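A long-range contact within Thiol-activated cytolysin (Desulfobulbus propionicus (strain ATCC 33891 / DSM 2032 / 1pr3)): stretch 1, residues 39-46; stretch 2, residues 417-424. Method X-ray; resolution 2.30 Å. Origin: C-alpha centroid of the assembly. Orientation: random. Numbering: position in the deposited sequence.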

ATOM      1  N   ARG A  39      12.412  -9.926  -5.718  1.00 43.03           N
ATOM      2  CA  ARG A  39      13.568 -10.249  -6.526  1.00 50.14           C
ATOM      3  C   ARG A  39      14.169  -8.954  -7.042  1.00 43.08           C
ATOM      4  O   ARG A  39      13.574  -7.873  -6.955  1.00 43.09           O
ATOM      5  CB  ARG A  39      13.198 -11.168  -7.694  1.00 46.06           C
ATOM      6  CG  ARG A  39      12.321 -10.510  -8.705  1.00 50.97           C
ATOM      7  CD  ARG A  39      11.706 -11.520  -9.686  1.00 52.89           C
ATOM      8  NE  ARG A  39      10.720 -10.834 -10.517  1.00 58.29           N
ATOM      9  CZ  ARG A  39      11.051 -10.124 -11.585  1.00 57.49           C
ATOM     10  NH1 ARG A  39      12.331 -10.061 -11.943  1.00 48.52           N
ATOM     11  NH2 ARG A  39      10.108  -9.509 -12.290  1.00 54.85           N
ATOM     12  N   PHE A  40      15.340  -9.106  -7.626  1.00 47.28           N
ATOM     13  CA  PHE A  40      16.049  -8.026  -8.277  1.00 52.06           C
ATOM     14  C   PHE A  40      16.162  -8.251  -9.766  1.00 49.70           C
ATOM     15  O   PHE A  40      16.461  -9.362 -10.214  1.00 60.40           O
ATOM     16  CB  PHE A  40      17.459  -7.904  -7.730  1.00 53.77           C
ATOM     17  CG  PHE A  40      17.515  -7.363  -6.366  1.00 41.93           C
ATOM     18  CD1 PHE A  40      17.597  -6.002  -6.168  1.00 39.92           C
ATOM     19  CD2 PHE A  40      17.474  -8.214  -5.281  1.00 39.73           C
ATOM     20  CE1 PHE A  40      17.652  -5.486  -4.879  1.00 47.95           C
ATOM     21  CE2 PHE A  40      17.512  -7.712  -3.997  1.00 45.39           C
ATOM     22  CZ  PHE A  40      17.619  -6.341  -3.792  1.00 46.61           C
ATOM     23  N   ASP A  41      15.992  -7.176 -10.518  1.00 48.73           N
ATOM     24  CA  ASP A  41      16.305  -7.122 -11.946  1.00 59.02           C
ATOM     25  C   ASP A  41      17.406  -6.062 -12.075  1.00 62.69           C
ATOM     26  O   ASP A  41      17.132  -4.888 -12.342  1.00 60.85           O
ATOM     27  CB  ASP A  41      15.073  -6.794 -12.782  1.00 68.72           C
ATOM     28  CG  ASP A  41      15.426  -6.443 -14.228  1.00 84.61           C
ATOM     29  OD1 ASP A  41      16.627  -6.592 -14.595  1.00 84.84           O
ATOM     30  OD2 ASP A  41      14.500  -6.031 -14.985  1.00 84.64           O
ATOM     31  N   ASP A  42      18.653  -6.489 -11.851  1.00 64.43           N
ATOM     32  CA  ASP A  42      19.822  -5.607 -11.729  1.00 64.99           C
ATOM     33  C   ASP A  42      19.649  -4.682 -10.524  1.00 58.79           C
ATOM     34  O   ASP A  42      19.528  -5.178  -9.387  1.00 49.00           O
ATOM     35  CB  ASP A  42      20.028  -4.936 -13.089  1.00 68.76           C
ATOM     36  CG  ASP A  42      20.698  -5.872 -14.106  1.00 85.43           C
ATOM     37  OD1 ASP A  42      21.714  -6.529 -13.746  1.00 84.16           O
ATOM     38  OD2 ASP A  42      20.196  -5.959 -15.258  1.00 91.87           O
ATOM     39  N   SER A  43      19.715  -3.370 -10.682  1.00 60.45           N
ATOM     40  CA  SER A  43      19.541  -2.512  -9.525  1.00 58.98           C
ATOM     41  C   SER A  43      18.074  -2.339  -9.171  1.00 47.79           C
ATOM     42  O   SER A  43      17.765  -1.701  -8.164  1.00 46.85           O
ATOM     43  CB  SER A  43      20.216  -1.131  -9.740  1.00 50.09           C
ATOM     44  OG  SER A  43      19.898  -0.511 -10.965  1.00 56.05           O
ATOM     45  N   THR A  44      17.162  -2.891  -9.962  1.00 51.66           N
ATOM     46  CA  THR A  44      15.742  -2.704  -9.711  1.00 40.51           C
ATOM     47  C   THR A  44      15.225  -3.765  -8.760  1.00 42.54           C
ATOM     48  O   THR A  44      15.579  -4.947  -8.853  1.00 40.72           O
ATOM     49  CB  THR A  44      14.961  -2.726 -11.010  1.00 41.45           C
ATOM     50  OG1 THR A  44      15.480  -1.694 -11.848  1.00 48.21           O
ATOM     51  CG2 THR A  44      13.518  -2.460 -10.778  1.00 44.68           C
ATOM     52  N   TYR A  45      14.406  -3.310  -7.820  1.00 41.60           N
ATOM     53  CA  TYR A  45      13.883  -4.127  -6.740  1.00 38.84           C
ATOM     54  C   TYR A  45      12.401  -4.332  -6.974  1.00 42.18           C
ATOM     55  O   TYR A  45      11.657  -3.351  -7.126  1.00 38.71           O
ATOM     56  CB  TYR A  45      14.066  -3.443  -5.399  1.00 36.32           C
ATOM     57  CG  TYR A  45      13.634  -4.254  -4.171  1.00 32.14           C
ATOM     58  CD1 TYR A  45      14.062  -5.572  -3.972  1.00 31.27           C
ATOM     59  CD2 TYR A  45      12.866  -3.665  -3.189  1.00 31.05           C
ATOM     60  CE1 TYR A  45      13.722  -6.265  -2.838  1.00 27.70           C
ATOM     61  CE2 TYR A  45      12.502  -4.362  -2.058  1.00 29.08           C
ATOM     62  CZ  TYR A  45      12.924  -5.664  -1.900  1.00 33.74           C
ATOM     63  OH  TYR A  45      12.537  -6.333  -0.781  1.00 38.24           O
ATOM     64  N   ILE A  46      11.971  -5.589  -6.999  1.00 36.88           N
ATOM     65  CA  ILE A  46      10.627  -5.914  -7.457  1.00 46.17           C
ATOM     66  C   ILE A  46       9.951  -6.647  -6.327  1.00 35.16           C
ATOM     67  O   ILE A  46      10.399  -7.723  -5.935  1.00 47.74           O
ATOM     68  CB  ILE A  46      10.644  -6.740  -8.749  1.00 42.51           C
ATOM     69  CG1 ILE A  46      11.311  -5.906  -9.853  1.00 43.36           C
ATOM     70  CG2 ILE A  46       9.246  -7.082  -9.125  1.00 43.16           C
ATOM     71  CD1 ILE A  46      11.814  -6.678 -11.013  1.00 53.68           C
ATOM     72  N   PRO A 417      26.642   3.399  -5.284  1.00 41.89           N
ATOM     73  CA  PRO A 417      25.446   2.829  -5.936  1.00 46.78           C
ATOM     74  C   PRO A 417      24.557   2.064  -4.955  1.00 44.91           C
ATOM     75  O   PRO A 417      25.023   1.277  -4.131  1.00 41.52           O
ATOM     76  CB  PRO A 417      26.036   1.895  -7.003  1.00 45.60           C
ATOM     77  CG  PRO A 417      27.316   1.368  -6.303  1.00 47.71           C
ATOM     78  CD  PRO A 417      27.801   2.498  -5.348  1.00 48.12           C
ATOM     79  N   LEU A 418      23.246   2.278  -5.099  1.00 51.48           N
ATOM     80  CA  LEU A 418      22.216   1.690  -4.259  1.00 37.77           C
ATOM     81  C   LEU A 418      21.166   0.981  -5.104  1.00 38.48           C
ATOM     82  O   LEU A 418      20.724   1.499  -6.133  1.00 48.13           O
ATOM     83  CB  LEU A 418      21.559   2.789  -3.424  1.00 37.31           C
ATOM     84  CG  LEU A 418      22.487   3.354  -2.333  1.00 47.41           C
ATOM     85  CD1 LEU A 418      21.820   4.591  -1.755  1.00 46.14           C
ATOM     86  CD2 LEU A 418      22.790   2.345  -1.227  1.00 43.47           C
ATOM     87  N   ARG A 419      20.726  -0.171  -4.624  1.00 38.83           N
ATOM     88  CA  ARG A 419      19.628  -0.878  -5.243  1.00 38.27           C
ATOM     89  C   ARG A 419      18.311  -0.361  -4.707  1.00 34.25           C
ATOM     90  O   ARG A 419      18.252   0.371  -3.737  1.00 37.61           O
ATOM     91  CB  ARG A 419      19.775  -2.366  -5.014  1.00 42.91           C
ATOM     92  CG  ARG A 419      21.105  -2.855  -5.543  1.00 50.38           C
ATOM     93  CD  ARG A 419      21.142  -4.356  -5.721  1.00 46.53           C
ATOM     94  NE  ARG A 419      21.082  -5.026  -4.428  1.00 49.38           N
ATOM     95  CZ  ARG A 419      20.871  -6.331  -4.289  1.00 52.43           C
ATOM     96  NH1 ARG A 419      20.711  -7.077  -5.377  1.00 47.30           N
ATOM     97  NH2 ARG A 419      20.822  -6.881  -3.080  1.00 44.76           N
ATOM     98  N   GLY A 420      17.236  -0.739  -5.386  1.00 43.94           N
ATOM     99  CA  GLY A 420      15.903  -0.233  -5.111  1.00 38.13           C
ATOM    100  C   GLY A 420      15.339  -0.625  -3.757  1.00 37.72           C
ATOM    101  O   GLY A 420      14.319  -0.064  -3.344  1.00 33.66           O
ATOM    102  N   ASN A 421      15.965  -1.565  -3.059  1.00 34.37           N
ATOM    103  CA  ASN A 421      15.562  -1.853  -1.695  1.00 32.17           C
ATOM    104  C   ASN A 421      16.128  -0.877  -0.656  1.00 35.59           C
ATOM    105  O   ASN A 421      15.822  -1.019   0.529  1.00 35.58           O
ATOM    106  CB  ASN A 421      15.946  -3.294  -1.360  1.00 39.64           C
ATOM    107  CG  ASN A 421      17.433  -3.529  -1.399  1.00 41.98           C
ATOM    108  OD1 ASN A 421      18.165  -2.923  -2.190  1.00 42.55           O
ATOM    109  ND2 ASN A 421      17.892  -4.436  -0.549  1.00 39.73           N
ATOM    110  N   ALA A 422      16.871   0.148  -1.034  1.00 33.27           N
ATOM    111  CA  ALA A 422      17.395   1.077  -0.043  1.00 33.24           C
ATOM    112  C   ALA A 422      16.447   2.247   0.180  1.00 39.41           C
ATOM    113  O   ALA A 422      15.982   2.851  -0.782  1.00 41.29           O
ATOM    114  CB  ALA A 422      18.762   1.580  -0.490  1.00 32.48           C
ATOM    115  N   ARG A 423      16.170   2.558   1.449  1.00 45.32           N
ATOM    116  CA  ARG A 423      15.308   3.663   1.842  1.00 36.31           C
ATOM    117  C   ARG A 423      16.016   4.543   2.861  1.00 42.35           C
ATOM    118  O   ARG A 423      17.049   4.167   3.443  1.00 31.63           O
ATOM    119  CB  ARG A 423      14.013   3.212   2.525  1.00 45.27           C
ATOM    120  CG  ARG A 423      13.353   2.002   1.974  1.00 53.21           C
ATOM    121  CD  ARG A 423      12.295   2.393   0.926  1.00 58.49           C
ATOM    122  NE  ARG A 423      11.441   1.236   0.643  1.00 68.61           N
ATOM    123  CZ  ARG A 423      11.611   0.425  -0.386  1.00 63.15           C
ATOM    124  NH1 ARG A 423      12.580   0.695  -1.244  1.00 54.84           N
ATOM    125  NH2 ARG A 423      10.810  -0.632  -0.560  1.00 59.42           N
ATOM    126  N   ASN A 424      15.396   5.696   3.151  1.00 39.58           N
ATOM    127  CA  ASN A 424      15.699   6.450   4.385  1.00 34.57           C
ATOM    128  C   ASN A 424      17.148   6.935   4.434  1.00 29.82           C
ATOM    129  O   ASN A 424      17.868   6.771   5.423  1.00 35.76           O
ATOM    130  CB  ASN A 424      15.353   5.580   5.592  1.00 37.49           C
ATOM    131  CG  ASN A 424      15.126   6.379   6.836  1.00 51.84           C
ATOM    132  OD1 ASN A 424      15.209   7.603   6.818  1.00 56.79           O
ATOM    133  ND2 ASN A 424      14.864   5.688   7.948  1.00 52.62           N
TER

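The guanidinium of Arg-419 lies flat on the ring of Phe-40, the two planes only 6° apart and their centres separated by 3.4 Å. This is a cation-pi stack of nearly ideal form: CZ of Arg-419 sits 3.4 Å from the centroid of the Phe-40 ring, 19° off its normal. The CA-to-CB bond of Arg-419 points sideways, so the side chain has to travel to reach its partner; chi angles of m, t and m, with a chi4 of 168°, bring its planar end back over the aromatic face. Phe-40, by contrast, points toward the other stretch from the start and, with chi1 in m, offers one face to the arginine. The pairing suits a boundary with solvent, since the arginine is exposed and the phenylalanine partly so: flat stacking covers one face of the ring, and no anionic partner for the cation is found within this contact. At the ring edge, CZ of Phe-40 meets CG of Asn-421 at 3.7 Å.

The backbone supplies a single hydrogen bond between the stretches, from N of Gly-420 to O of Ser-43, at 3.0 Å with an angle of 146°. The same carbonyl also receives a CA-H...O contact, CA of Arg-419 lying 3.6 Å from O of Ser-43. Two turns therefore meet here. Stretch 1 is a hairpin closed by a type II' turn from Asp-41 to Thr-44, with the strand pairing continued by bonds between Arg-39 and Ile-46; Asp-42 takes the positive phi of 63° that this turn requires at its second position. Stretch 2 contributes a type I turn from Arg-419 to Ala-422, closed by N of Ala-422 bonding to O of Arg-419 at 3.0 Å.

At Gly-420 the packing leaves no room for a side chain. Its phi and psi of -66° and -12° are open to any ordinary residue, so conformation does not demand glycine; space does. A CB built on it would point toward stretch 1 and lie 3.0 Å from CB of Tyr-45, a clash. Without one, CB of Tyr-45 approaches to 3.5 Å from C of Gly-420.

Beside this close approach lies a second use of an aromatic face. Tyr-45 points toward stretch 2 with chi1 in t, and CB of Asn-421 rests 3.5 Å from the centroid of its ring, 9° off the normal, in a CH-pi contact. Asn-421, with chi1 in p, thus puts its methylene over one ring and its amide carbon at the edge of another, while ND2 is hydrogen-bonded elsewhere in the structure. Both residues are buried, and ND2 at least has a partner. Arg-423 braces the turn from within its own stretch: NH1 donates to O of Gly-420 at 2.8 Å, and NH2 comes to 4.4 Å from CE2 of Tyr-45, near the ring plane.

Only 355 Å² is buried in all, so the rule is economy: one backbone bond, one glycine and two aromatic faces.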